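Local coordinates for protein methylaspartate ammonia-lyase (Citrobacter amalonaticus, PDB 1KKO) that catalyses the reversible, magnesium-dependent anti elimination of ammonia from L-threo-3-methylaspartate to give mesaconate, as a homodimer of the enolase superfamily, at residues P111-F116 against G337-V342; A137-T142 against R148-V153; T370-A375 against F399-R404. One frame throughout, in Å; residues are numbered along the deposited sequence.

Contact 1: P111-F116 against G337-V342; sequences PNARFF and GIHNIV
The methyl group of Ala113 sits over one face of the His339 imidazole, with CB of Ala113 3.6 Å from ND1 of His339. It approaches steeply from above: CB lies 3.9 Å from the ring centroid and 21° off the ring normal, a CH-pi contact displaced toward the ND1 side of the ring. The CA-CB bond of Ala113 points at the second segment, and the backbone N of Arg114 lies over the same face of the imidazole. The carbonyl O of Ala113 is 3.7 Å from CE1 of His339. Farther round, CG of Arg114 comes within 4.3 Å of NE2 of His339, while the rest of the chain leads away, NE of Arg114 being 6.6 Å from NE2 of His339.

His339 reaches the helix through a chi1 rotamer uncommon in helices: its CG stands between the backbone N and the carbonyl carbon (chi1 59°), which swings the ring back over Gly337. CE1 of His339 thereby lies 3.6 Å from CA of Gly337. Helix 110-118 belongs to the N-terminal domain characteristic of the enolase superfamily, and helix 339-351 follows strand 327-330 in the TIM barrel, so this CH-pi contact joins the two domains away from the active site. No hydrogen bond crosses between 111-116 and 337-342. Polar ties run instead from 337-342 to residues outside 111-116, where Asp117 accepts the backbone N-H of Gly337 and Ser135 that of Ile338. On the helix's other flank the side-chain amide of Asn112 bonds to Arg104 and to the carbonyl of Asp105, and the Phe116 ring packs against Leu134 and Leu138 of helix 128-146.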
ATOM      1  N   PRO A 111      21.340 -21.301  -8.213  1.00 15.12           N
ATOM      2  CA  PRO A 111      22.757 -20.973  -8.375  1.00 15.58           C
ATOM      3  C   PRO A 111      22.994 -19.466  -8.352  1.00 15.07           C
ATOM      4  O   PRO A 111      23.918 -18.998  -7.704  1.00 15.71           O
ATOM      5  CB  PRO A 111      23.126 -21.613  -9.721  1.00 15.86           C
ATOM      6  CG  PRO A 111      22.174 -22.692  -9.877  1.00 16.62           C
ATOM      7  CD  PRO A 111      20.863 -22.194  -9.281  1.00 15.57           C
ATOM      8  N   ASN A 112      22.148 -18.694  -9.032  1.00 14.31           N
ATOM      9  CA  ASN A 112      22.319 -17.247  -9.020  1.00 14.02           C
ATOM     10  C   ASN A 112      22.077 -16.662  -7.624  1.00 13.55           C
ATOM     11  O   ASN A 112      22.791 -15.768  -7.174  1.00 13.61           O
ATOM     12  CB  ASN A 112      21.356 -16.582  -9.998  1.00 14.09           C
ATOM     13  CG  ASN A 112      21.716 -16.824 -11.438  1.00 14.71           C
ATOM     14  OD1 ASN A 112      22.877 -17.088 -11.761  1.00 16.33           O
ATOM     15  ND2 ASN A 112      20.734 -16.656 -12.327  1.00 15.46           N
ATOM     16  N   ALA A 113      21.044 -17.155  -6.961  1.00 13.20           N
ATOM     17  CA  ALA A 113      20.750 -16.671  -5.611  1.00 13.79           C
ATOM     18  C   ALA A 113      21.919 -16.936  -4.665  1.00 13.57           C
ATOM     19  O   ALA A 113      22.313 -16.061  -3.892  1.00 13.70           O
ATOM     20  CB  ALA A 113      19.496 -17.317  -5.083  1.00 13.91           C
ATOM     21  N   ARG A 114      22.485 -18.140  -4.739  1.00 14.17           N
ATOM     22  CA  ARG A 114      23.634 -18.484  -3.910  1.00 14.84           C
ATOM     23  C   ARG A 114      24.850 -17.622  -4.232  1.00 14.37           C
ATOM     24  O   ARG A 114      25.558 -17.165  -3.332  1.00 14.73           O
ATOM     25  CB  ARG A 114      24.001 -19.951  -4.085  1.00 15.70           C
ATOM     26  CG  ARG A 114      23.071 -20.907  -3.371  1.00 17.65           C
ATOM     27  CD  ARG A 114      23.628 -22.327  -3.328  1.00 21.37           C
ATOM     28  NE  ARG A 114      23.538 -22.968  -4.636  1.00 23.97           N
ATOM     29  CZ  ARG A 114      22.602 -23.842  -4.979  1.00 24.94           C
ATOM     30  NH1 ARG A 114      21.679 -24.218  -4.102  1.00 26.30           N
ATOM     31  NH2 ARG A 114      22.586 -24.352  -6.208  1.00 25.13           N
ATOM     32  N   PHE A 115      25.078 -17.362  -5.514  1.00 14.26           N
ATOM     33  CA  PHE A 115      26.225 -16.567  -5.905  1.00 14.31           C
ATOM     34  C   PHE A 115      26.185 -15.201  -5.250  1.00 13.47           C
ATOM     35  O   PHE A 115      27.143 -14.774  -4.622  1.00 14.29           O
ATOM     36  CB  PHE A 115      26.322 -16.427  -7.422  1.00 14.08           C
ATOM     37  CG  PHE A 115      27.364 -15.452  -7.861  1.00 14.60           C
ATOM     38  CD1 PHE A 115      28.691 -15.834  -7.962  1.00 15.98           C
ATOM     39  CD2 PHE A 115      27.035 -14.145  -8.143  1.00 15.07           C
ATOM     40  CE1 PHE A 115      29.648 -14.933  -8.344  1.00 17.46           C
ATOM     41  CE2 PHE A 115      27.998 -13.242  -8.521  1.00 15.66           C
ATOM     42  CZ  PHE A 115      29.308 -13.646  -8.625  1.00 16.30           C
ATOM     43  N   PHE A 116      25.058 -14.509  -5.378  1.00 13.55           N
ATOM     44  CA  PHE A 116      24.961 -13.190  -4.776  1.00 13.49           C
ATOM     45  C   PHE A 116      24.847 -13.225  -3.266  1.00 13.74           C
ATOM     46  O   PHE A 116      25.228 -12.267  -2.613  1.00 14.27           O
ATOM     47  CB  PHE A 116      23.811 -12.390  -5.400  1.00 13.78           C
ATOM     48  CG  PHE A 116      24.097 -11.990  -6.804  1.00 12.78           C
ATOM     49  CD1 PHE A 116      25.007 -10.992  -7.073  1.00 13.28           C
ATOM     50  CD2 PHE A 116      23.510 -12.647  -7.864  1.00 12.71           C
ATOM     51  CE1 PHE A 116      25.305 -10.641  -8.379  1.00 12.97           C
ATOM     52  CE2 PHE A 116      23.816 -12.304  -9.175  1.00 13.35           C
ATOM     53  CZ  PHE A 116      24.709 -11.307  -9.423  1.00 13.24           C
ATOM     54  N   GLY A 337      19.170 -13.304   0.662  1.00 10.69           N
ATOM     55  CA  GLY A 337      18.508 -13.900  -0.476  1.00 10.60           C
ATOM     56  C   GLY A 337      17.271 -14.667  -0.048  1.00 10.29           C
ATOM     57  O   GLY A 337      17.281 -15.390   0.961  1.00 10.65           O
ATOM     58  N   ILE A 338      16.215 -14.590  -0.852  1.00 10.28           N
ATOM     59  CA  ILE A 338      14.938 -15.182  -0.468  1.00 10.45           C
ATOM     60  C   ILE A 338      14.952 -16.703  -0.498  1.00 10.66           C
ATOM     61  O   ILE A 338      14.067 -17.332   0.052  1.00 10.66           O
ATOM     62  CB  ILE A 338      13.789 -14.609  -1.318  1.00 10.26           C
ATOM     63  CG1 ILE A 338      13.960 -14.934  -2.797  1.00 11.26           C
ATOM     64  CG2 ILE A 338      13.652 -13.108  -1.074  1.00 11.19           C
ATOM     65  CD1 ILE A 338      12.758 -14.506  -3.641  1.00 11.66           C
ATOM     66  N   HIS A 339      15.942 -17.299  -1.154  1.00 10.94           N
ATOM     67  CA  HIS A 339      16.094 -18.750  -1.076  1.00 11.15           C
ATOM     68  C   HIS A 339      16.292 -19.156   0.389  1.00 10.83           C
ATOM     69  O   HIS A 339      15.896 -20.249   0.793  1.00 11.81           O
ATOM     70  CB  HIS A 339      17.251 -19.247  -1.921  1.00 11.30           C
ATOM     71  CG  HIS A 339      18.573 -18.673  -1.551  1.00 12.03           C
ATOM     72  ND1 HIS A 339      18.822 -17.318  -1.512  1.00 12.60           N
ATOM     73  CD2 HIS A 339      19.738 -19.281  -1.222  1.00 13.09           C
ATOM     74  CE1 HIS A 339      20.081 -17.115  -1.173  1.00 13.63           C
ATOM     75  NE2 HIS A 339      20.659 -18.290  -0.987  1.00 14.15           N
ATOM     76  N   ASN A 340      16.880 -18.276   1.193  1.00 11.08           N
ATOM     77  CA  ASN A 340      17.073 -18.538   2.614  1.00 11.23           C
ATOM     78  C   ASN A 340      15.732 -18.598   3.338  1.00 10.82           C
ATOM     79  O   ASN A 340      15.596 -19.293   4.341  1.00 11.39           O
ATOM     80  CB  ASN A 340      17.973 -17.491   3.268  1.00 11.41           C
ATOM     81  CG  ASN A 340      19.385 -17.505   2.739  1.00 11.68           C
ATOM     82  OD1 ASN A 340      19.967 -16.451   2.431  1.00 14.48           O
ATOM     83  ND2 ASN A 340      19.949 -18.681   2.629  1.00 12.55           N
ATOM     84  N   ILE A 341      14.737 -17.837   2.880  1.00 10.67           N
ATOM     85  CA  ILE A 341      13.413 -17.925   3.486  1.00 10.80           C
ATOM     86  C   ILE A 341      12.837 -19.317   3.250  1.00 10.78           C
ATOM     87  O   ILE A 341      12.261 -19.921   4.163  1.00 11.08           O
ATOM     88  CB  ILE A 341      12.421 -16.902   2.900  1.00 10.68           C
ATOM     89  CG1 ILE A 341      12.910 -15.470   3.038  1.00 11.20           C
ATOM     90  CG2 ILE A 341      11.059 -17.056   3.568  1.00 11.01           C
ATOM     91  CD1 ILE A 341      12.130 -14.520   2.136  1.00 12.16           C
ATOM     92  N   VAL A 342      12.937 -19.798   2.016  1.00 10.71           N
ATOM     93  CA  VAL A 342      12.409 -21.114   1.691  1.00 11.29           C
ATOM     94  C   VAL A 342      13.088 -22.155   2.580  1.00 11.31           C
ATOM     95  O   VAL A 342      12.425 -22.977   3.200  1.00 11.72           O
ATOM     96  CB  VAL A 342      12.619 -21.481   0.206  1.00 11.84           C
ATOM     97  CG1 VAL A 342      11.999 -22.829  -0.091  1.00 12.25           C
ATOM     98  CG2 VAL A 342      12.025 -20.413  -0.731  1.00 11.67           C
TER

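Contact 2: A137-T142 against R148-V153; sequences ALLDAT and RLKTEV
Lys150 and Asp140 form the direct polar link between the segments, a salt bridge in which NZ of Lys150 donates to OD1 of Asp140 at 2.9 Å. The ammonium group comes in from above the carboxylate, 46° out of its plane. Bends at the third and fourth torsions of Lys150 (chi3 -73°, chi4 -62°) turn CE and NZ onto that oxygen. CD of Lys150 packs close to the acid as well, 3.4 Å from Asp140 OD1. The other oxygen, OD2, accepts the backbone N-H of Val66, and the carboxylate is thus held at both oxygens.

The apolar contacts centre on Leu139. Its CD1 meets CG1 of Val153 at 3.5 Å, the two side chains running antiparallel past one another, while its CG rests 4.0 Å from CG of Lys150. The methyl of Thr142 extends this patch, with CG2 3.7 Å from Val153 CG1. This methyl is also 3.5 Å from NH2 of Arg148, whose guanidinium carries CG2 of Val153 over one face.

A water bridges the carbonyl O of Thr142 and NH2 of Arg148, lying at the edge of the guanidinium plane. Arg148 NH1 turns instead to Asp156 in a salt bridge, and the hydroxyl of Thr142 bonds to the carbonyl of Val106. Leu149 occupies the N-cap position, its N-H bonded to OE1 of Glu152.

These contacts join two helices linked by a short turn: helix 128-146 lies with Ala137, Leu138 and Ala141 against strand 47-59, and helix 150-157 packs between it and the barrel helices 365-378 and 392-410.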
ATOM      1  N   ALA A 137      14.353 -10.349  -7.811  1.00 10.03           N
ATOM      2  CA  ALA A 137      14.383 -10.135  -9.248  1.00 10.07           C
ATOM      3  C   ALA A 137      14.858 -11.386  -9.998  1.00 10.28           C
ATOM      4  O   ALA A 137      14.358 -11.683 -11.071  1.00 10.45           O
ATOM      5  CB  ALA A 137      15.243  -8.951  -9.594  1.00 10.27           C
ATOM      6  N   LEU A 138      15.817 -12.111  -9.428  1.00 10.54           N
ATOM      7  CA  LEU A 138      16.323 -13.322 -10.068  1.00 11.05           C
ATOM      8  C   LEU A 138      15.279 -14.428 -10.083  1.00 10.77           C
ATOM      9  O   LEU A 138      15.213 -15.192 -11.048  1.00 11.32           O
ATOM     10  CB  LEU A 138      17.612 -13.793  -9.395  1.00 11.47           C
ATOM     11  CG  LEU A 138      18.785 -12.861  -9.686  1.00 12.08           C
ATOM     12  CD1 LEU A 138      19.867 -13.067  -8.657  1.00 12.48           C
ATOM     13  CD2 LEU A 138      19.318 -13.065 -11.102  1.00 13.42           C
ATOM     14  N   LEU A 139      14.459 -14.517  -9.037  1.00 10.89           N
ATOM     15  CA  LEU A 139      13.375 -15.477  -9.000  1.00 10.86           C
ATOM     16  C   LEU A 139      12.337 -15.106 -10.044  1.00 11.05           C
ATOM     17  O   LEU A 139      11.858 -15.942 -10.802  1.00 11.15           O
ATOM     18  CB  LEU A 139      12.734 -15.526  -7.618  1.00 11.56           C
ATOM     19  CG  LEU A 139      11.553 -16.499  -7.497  1.00 11.89           C
ATOM     20  CD1 LEU A 139      11.928 -17.944  -7.823  1.00 13.06           C
ATOM     21  CD2 LEU A 139      10.943 -16.426  -6.103  1.00 11.95           C
ATOM     22  N   ASP A 140      11.999 -13.819 -10.091  1.00 10.51           N
ATOM     23  CA  ASP A 140      11.050 -13.339 -11.074  1.00 10.99           C
ATOM     24  C   ASP A 140      11.603 -13.570 -12.486  1.00 10.70           C
ATOM     25  O   ASP A 140      10.831 -13.889 -13.398  1.00 11.26           O
ATOM     26  CB  ASP A 140      10.769 -11.849 -10.834  1.00 10.46           C
ATOM     27  CG  ASP A 140       9.462 -11.377 -11.420  1.00 11.76           C
ATOM     28  OD1 ASP A 140       8.450 -12.128 -11.376  1.00 12.00           O
ATOM     29  OD2 ASP A 140       9.393 -10.213 -11.874  1.00 11.95           O
ATOM     30  N   ALA A 141      12.915 -13.406 -12.670  1.00 11.09           N
ATOM     31  CA  ALA A 141      13.541 -13.638 -13.982  1.00 11.63           C
ATOM     32  C   ALA A 141      13.403 -15.097 -14.431  1.00 11.88           C
ATOM     33  O   ALA A 141      13.017 -15.370 -15.555  1.00 12.49           O
ATOM     34  CB  ALA A 141      14.976 -13.226 -13.969  1.00 11.79           C
ATOM     35  N   THR A 142      13.691 -16.028 -13.534  1.00 12.07           N
ATOM     36  CA  THR A 142      13.564 -17.440 -13.860  1.00 12.80           C
ATOM     37  C   THR A 142      12.126 -17.763 -14.220  1.00 12.78           C
ATOM     38  O   THR A 142      11.852 -18.493 -15.184  1.00 13.64           O
ATOM     39  CB  THR A 142      14.063 -18.274 -12.683  1.00 13.19           C
ATOM     40  OG1 THR A 142      15.456 -18.015 -12.492  1.00 13.49           O
ATOM     41  CG2 THR A 142      13.946 -19.776 -12.966  1.00 14.17           C
ATOM     42  N   ARG A 148       6.610 -19.755 -16.029  1.00 16.56           N
ATOM     43  CA  ARG A 148       6.173 -20.227 -14.729  1.00 15.17           C
ATOM     44  C   ARG A 148       5.885 -19.064 -13.809  1.00 14.70           C
ATOM     45  O   ARG A 148       6.382 -17.977 -14.023  1.00 14.99           O
ATOM     46  CB  ARG A 148       7.259 -21.077 -14.073  1.00 14.80           C
ATOM     47  CG  ARG A 148       7.433 -22.457 -14.688  1.00 14.48           C
ATOM     48  CD  ARG A 148       8.530 -23.269 -14.021  1.00 15.14           C
ATOM     49  NE  ARG A 148       9.843 -22.723 -14.315  1.00 14.34           N
ATOM     50  CZ  ARG A 148      10.983 -23.140 -13.772  1.00 14.60           C
ATOM     51  NH1 ARG A 148      10.967 -24.123 -12.885  1.00 16.47           N
ATOM     52  NH2 ARG A 148      12.134 -22.601 -14.118  1.00 15.20           N
ATOM     53  N   LEU A 149       5.082 -19.317 -12.791  1.00 13.25           N
ATOM     54  CA  LEU A 149       4.908 -18.340 -11.730  1.00 12.93           C
ATOM     55  C   LEU A 149       6.093 -18.469 -10.784  1.00 12.35           C
ATOM     56  O   LEU A 149       6.718 -19.523 -10.699  1.00 12.63           O
ATOM     57  CB  LEU A 149       3.638 -18.621 -10.949  1.00 13.61           C
ATOM     58  CG  LEU A 149       2.382 -18.788 -11.797  1.00 15.50           C
ATOM     59  CD1 LEU A 149       1.172 -18.942 -10.912  1.00 16.06           C
ATOM     60  CD2 LEU A 149       2.208 -17.628 -12.758  1.00 17.25           C
ATOM     61  N   LYS A 150       6.398 -17.415 -10.043  1.00 11.57           N
ATOM     62  CA  LYS A 150       7.481 -17.491  -9.075  1.00 11.27           C
ATOM     63  C   LYS A 150       7.273 -18.660  -8.106  1.00 11.76           C
ATOM     64  O   LYS A 150       8.220 -19.371  -7.787  1.00 11.71           O
ATOM     65  CB  LYS A 150       7.617 -16.175  -8.325  1.00 11.12           C
ATOM     66  CG  LYS A 150       8.241 -15.062  -9.176  1.00 11.34           C
ATOM     67  CD  LYS A 150       8.400 -13.758  -8.386  1.00 11.61           C
ATOM     68  CE  LYS A 150       7.079 -13.045  -8.127  1.00 12.18           C
ATOM     69  NZ  LYS A 150       6.407 -12.626  -9.382  1.00 12.61           N
ATOM     70  N   THR A 151       6.038 -18.883  -7.671  1.00 11.79           N
ATOM     71  CA  THR A 151       5.754 -19.988  -6.763  1.00 12.93           C
ATOM     72  C   THR A 151       6.192 -21.312  -7.375  1.00 12.76           C
ATOM     73  O   THR A 151       6.719 -22.186  -6.680  1.00 13.21           O
ATOM     74  CB  THR A 151       4.250 -20.074  -6.441  1.00 13.99           C
ATOM     75  OG1 THR A 151       3.476 -20.246  -7.627  1.00 21.17           O
ATOM     76  CG2 THR A 151       3.737 -18.844  -5.901  1.00 12.56           C
ATOM     77  N   GLU A 152       5.922 -21.480  -8.664  1.00 13.07           N
ATOM     78  CA  GLU A 152       6.244 -22.733  -9.359  1.00 13.03           C
ATOM     79  C   GLU A 152       7.738 -22.943  -9.453  1.00 13.07           C
ATOM     80  O   GLU A 152       8.222 -24.077  -9.370  1.00 13.78           O
ATOM     81  CB  GLU A 152       5.616 -22.738 -10.751  1.00 13.52           C
ATOM     82  CG  GLU A 152       4.103 -22.826 -10.712  1.00 15.05           C
ATOM     83  CD  GLU A 152       3.489 -22.789 -12.089  1.00 16.87           C
ATOM     84  OE1 GLU A 152       3.842 -21.894 -12.871  1.00 16.45           O
ATOM     85  OE2 GLU A 152       2.670 -23.675 -12.400  1.00 20.96           O
ATOM     86  N   VAL A 153       8.494 -21.881  -9.643  1.00 13.07           N
ATOM     87  CA  VAL A 153       9.933 -22.013  -9.711  1.00 12.86           C
ATOM     88  C   VAL A 153      10.442 -22.552  -8.384  1.00 13.12           C
ATOM     89  O   VAL A 153      11.308 -23.437  -8.359  1.00 13.68           O
ATOM     90  CB  VAL A 153      10.619 -20.666 -10.021  1.00 12.59           C
ATOM     91  CG1 VAL A 153      12.127 -20.796  -9.919  1.00 12.61           C
ATOM     92  CG2 VAL A 153      10.229 -20.161 -11.404  1.00 12.91           C
TER
HETATM   93  O   HOH W   1      13.450 -20.670 -16.069  1.00 29.94           O

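Contact 3: T370-A375 against F399-R404; sequences TCVHVA and FNEMNR
The carboxylate of Glu401 is gripped at both oxygens. OE2 takes the N-H of His373 NE2 at 2.8 Å in a nearly straight bond (169°), while OE1 receives NH2 of Arg404 at 3.0 Å in a salt bridge; NE of Arg404 adds a weak bond to OE1. Each of the two stronger bonds uses an anti lone pair, away from the other oxygen. OE2 lies at the imidazole edge, almost exactly in the ring plane, although the ring and carboxylate planes are turned 48° apart. Glu401 reaches both partners with CG anti to its backbone N and a bend at the next torsion, which curls the acid up beside its own helix.

The other ring nitrogen of His373, ND1, accepts the backbone N-H of Thr151, so both imidazole nitrogens are bonded and the ring's rotation is fixed. The pattern implies a proton on NE2, and the carboxylate probably polarises the ring.

Beneath this polar network lies Val372. Its CG1 presses on the backbone of the facing helix, 3.6 Å from CA of Met402, a selenomethionine, and 3.9 Å from its CB. The same methyl is 4.0 Å from CG of Glu401. The end of Met402 leads away toward Leu376 and Ala166.

Arg404 also makes a salt bridge to Glu365 of the second subunit, extending the network into the dimer interface. The two short helical segments cross at -49°, their axes 9.3 Å apart at closest approach. Helix 365-378 follows strand 354-357 and helix 392-410 follows strand 382-384, so two successive outer helices pack side by side, as in a beta/alpha barrel.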
ATOM      1  N   THR A 370       6.360 -10.706  -3.905  1.00 10.27           N
ATOM      2  CA  THR A 370       7.282 -11.810  -4.116  1.00 10.52           C
ATOM      3  C   THR A 370       7.240 -12.784  -2.948  1.00 10.37           C
ATOM      4  O   THR A 370       7.275 -14.002  -3.133  1.00 11.29           O
ATOM      5  CB  THR A 370       8.691 -11.287  -4.333  1.00 10.69           C
ATOM      6  OG1 THR A 370       8.705 -10.395  -5.458  1.00 11.66           O
ATOM      7  CG2 THR A 370       9.660 -12.409  -4.687  1.00 11.35           C
ATOM      8  N   CYS A 371       7.178 -12.252  -1.733  1.00 10.29           N
ATOM      9  CA  CYS A 371       7.065 -13.086  -0.548  1.00 10.53           C
ATOM     10  C   CYS A 371       5.822 -13.974  -0.571  1.00 10.04           C
ATOM     11  O   CYS A 371       5.845 -15.079  -0.017  1.00 10.80           O
ATOM     12  CB  CYS A 371       7.078 -12.244   0.724  1.00 10.53           C
ATOM     13  SG  CYS A 371       8.735 -11.633   1.181  1.00 11.95           S
ATOM     14  N   VAL A 372       4.730 -13.504  -1.166  1.00 10.22           N
ATOM     15  CA  VAL A 372       3.549 -14.341  -1.275  1.00 10.46           C
ATOM     16  C   VAL A 372       3.860 -15.642  -2.018  1.00 10.35           C
ATOM     17  O   VAL A 372       3.400 -16.725  -1.639  1.00 10.73           O
ATOM     18  CB  VAL A 372       2.391 -13.592  -1.972  1.00 10.61           C
ATOM     19  CG1 VAL A 372       1.247 -14.537  -2.318  1.00 11.61           C
ATOM     20  CG2 VAL A 372       1.891 -12.479  -1.076  1.00 11.32           C
ATOM     21  N   HIS A 373       4.658 -15.543  -3.075  1.00 10.35           N
ATOM     22  CA  HIS A 373       5.019 -16.728  -3.843  1.00 10.68           C
ATOM     23  C   HIS A 373       5.915 -17.665  -3.057  1.00 11.05           C
ATOM     24  O   HIS A 373       5.753 -18.880  -3.119  1.00 11.51           O
ATOM     25  CB  HIS A 373       5.654 -16.330  -5.160  1.00 10.51           C
ATOM     26  CG  HIS A 373       4.673 -15.726  -6.111  1.00 10.11           C
ATOM     27  ND1 HIS A 373       4.161 -16.413  -7.194  1.00 11.61           N
ATOM     28  CD2 HIS A 373       4.064 -14.516  -6.099  1.00 11.25           C
ATOM     29  CE1 HIS A 373       3.283 -15.639  -7.810  1.00 10.95           C
ATOM     30  NE2 HIS A 373       3.216 -14.481  -7.174  1.00 11.28           N
ATOM     31  N   VAL A 374       6.855 -17.106  -2.316  1.00 11.11           N
ATOM     32  CA  VAL A 374       7.689 -17.907  -1.452  1.00 11.68           C
ATOM     33  C   VAL A 374       6.830 -18.674  -0.458  1.00 11.13           C
ATOM     34  O   VAL A 374       7.036 -19.870  -0.267  1.00 11.79           O
ATOM     35  CB  VAL A 374       8.697 -17.020  -0.750  1.00 11.71           C
ATOM     36  CG1 VAL A 374       9.393 -17.761   0.381  1.00 12.55           C
ATOM     37  CG2 VAL A 374       9.708 -16.479  -1.773  1.00 12.78           C
ATOM     38  N   ALA A 375       5.838 -18.018   0.136  1.00 11.16           N
ATOM     39  CA  ALA A 375       4.993 -18.642   1.142  1.00 11.37           C
ATOM     40  C   ALA A 375       4.101 -19.715   0.555  1.00 11.33           C
ATOM     41  O   ALA A 375       3.917 -20.783   1.140  1.00 11.65           O
ATOM     42  CB  ALA A 375       4.158 -17.592   1.849  1.00 10.80           C
ATOM     43  N   PHE A 399      -3.101 -10.347   0.320  1.00 10.17           N
ATOM     44  CA  PHE A 399      -4.265 -11.204   0.128  1.00 10.90           C
ATOM     45  C   PHE A 399      -4.597 -11.353  -1.342  1.00 10.35           C
ATOM     46  O   PHE A 399      -4.840 -12.468  -1.808  1.00 10.80           O
ATOM     47  CB  PHE A 399      -5.437 -10.596   0.879  1.00 11.56           C
ATOM     48  CG  PHE A 399      -6.688 -11.433   0.944  1.00 13.71           C
ATOM     49  CD1 PHE A 399      -6.788 -12.495   1.823  1.00 15.83           C
ATOM     50  CD2 PHE A 399      -7.802 -11.089   0.204  1.00 16.19           C
ATOM     51  CE1 PHE A 399      -7.951 -13.222   1.927  1.00 17.13           C
ATOM     52  CE2 PHE A 399      -8.979 -11.826   0.317  1.00 17.57           C
ATOM     53  CZ  PHE A 399      -9.034 -12.894   1.169  1.00 17.99           C
ATOM     54  N   ASN A 400      -4.628 -10.254  -2.091  1.00 10.42           N
ATOM     55  CA  ASN A 400      -5.061 -10.369  -3.477  1.00 10.37           C
ATOM     56  C   ASN A 400      -4.038 -11.100  -4.331  1.00 10.53           C
ATOM     57  O   ASN A 400      -4.411 -11.841  -5.221  1.00 10.61           O
ATOM     58  CB  ASN A 400      -5.411  -9.017  -4.079  1.00 10.46           C
ATOM     59  CG  ASN A 400      -6.529  -8.303  -3.344  1.00 10.19           C
ATOM     60  OD1 ASN A 400      -7.119  -8.808  -2.380  1.00 12.21           O
ATOM     61  ND2 ASN A 400      -6.848  -7.112  -3.833  1.00 10.90           N
ATOM     62  N   GLU A 401      -2.746 -10.864  -4.125  1.00 10.21           N
ATOM     63  CA  GLU A 401      -1.754 -11.617  -4.883  1.00 10.32           C
ATOM     64  C   GLU A 401      -1.880 -13.102  -4.553  1.00 10.63           C
ATOM     65  O   GLU A 401      -1.786 -13.964  -5.435  1.00 10.90           O
ATOM     66  CB  GLU A 401      -0.328 -11.162  -4.587  1.00 10.40           C
ATOM     67  CG  GLU A 401       0.734 -11.941  -5.349  1.00 10.45           C
ATOM     68  CD  GLU A 401       0.777 -11.633  -6.845  1.00 10.33           C
ATOM     69  OE1 GLU A 401       0.049 -10.728  -7.307  1.00 11.30           O
ATOM     70  OE2 GLU A 401       1.587 -12.246  -7.572  1.00 11.56           O
HETATM   71  N   MSE A 402      -2.113 -13.411  -3.281  1.00 10.93           N
HETATM   72  CA  MSE A 402      -2.252 -14.798  -2.861  1.00 11.28           C
HETATM   73  C   MSE A 402      -3.408 -15.456  -3.585  1.00 11.45           C
HETATM   74  O   MSE A 402      -3.267 -16.549  -4.158  1.00 11.93           O
HETATM   75  CB  MSE A 402      -2.471 -14.836  -1.356  1.00 11.54           C
HETATM   76  CG  MSE A 402      -2.477 -16.219  -0.761  1.00 13.05           C
HETATM   77 SE   MSE A 402      -2.768 -16.177   1.160  1.00 19.80          SE
HETATM   78  CE  MSE A 402      -4.694 -15.723   1.162  1.00 19.75           C
ATOM     79  N   ASN A 403      -4.559 -14.803  -3.572  1.00 11.60           N
ATOM     80  CA  ASN A 403      -5.727 -15.394  -4.220  1.00 12.66           C
ATOM     81  C   ASN A 403      -5.656 -15.412  -5.741  1.00 12.00           C
ATOM     82  O   ASN A 403      -6.127 -16.359  -6.369  1.00 12.36           O
ATOM     83  CB  ASN A 403      -7.000 -14.775  -3.682  1.00 13.37           C
ATOM     84  CG  ASN A 403      -7.198 -15.085  -2.211  1.00 16.05           C
ATOM     85  OD1 ASN A 403      -6.949 -16.205  -1.777  1.00 18.57           O
ATOM     86  ND2 ASN A 403      -7.624 -14.092  -1.436  1.00 17.62           N
ATOM     87  N   ARG A 404      -5.033 -14.405  -6.334  1.00 11.37           N
ATOM     88  CA  ARG A 404      -4.815 -14.417  -7.768  1.00 11.14           C
ATOM     89  C   ARG A 404      -3.941 -15.605  -8.145  1.00 11.42           C
ATOM     90  O   ARG A 404      -4.185 -16.283  -9.138  1.00 12.02           O
ATOM     91  CB  ARG A 404      -4.109 -13.142  -8.244  1.00 11.07           C
ATOM     92  CG  ARG A 404      -5.000 -11.936  -8.467  1.00 11.19           C
ATOM     93  CD  ARG A 404      -4.281 -10.837  -9.206  1.00 11.10           C
ATOM     94  NE  ARG A 404      -3.161 -10.260  -8.443  1.00 11.24           N
ATOM     95  CZ  ARG A 404      -3.285  -9.256  -7.573  1.00 11.30           C
ATOM     96  NH1 ARG A 404      -4.471  -8.726  -7.328  1.00 11.46           N
ATOM     97  NH2 ARG A 404      -2.222  -8.779  -6.953  1.00 11.35           N
TER

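How the contacts relate
The three contacts line the junction between the N-terminal domain and the TIM barrel. Along the chain, contact 2 is nested inside the long loop that contact 1 closes, and contact 3 follows. Contact 2 lies between the others, its centre about 12 Å from that of contact 1 and about 13 Å from that of contact 3; centres 1 and 3 are about 19 Å apart. Ile338, in segment 337-342, packs on Leu139 of contact 2 and Thr370 of contact 3, and helices 150-157 and 365-378 also touch directly. Contact 1 spans the two domains and contact 2 is internal to the N-terminal part; contact 3, whose helix 392-410 also meets the second subunit, lies within the C-terminal part.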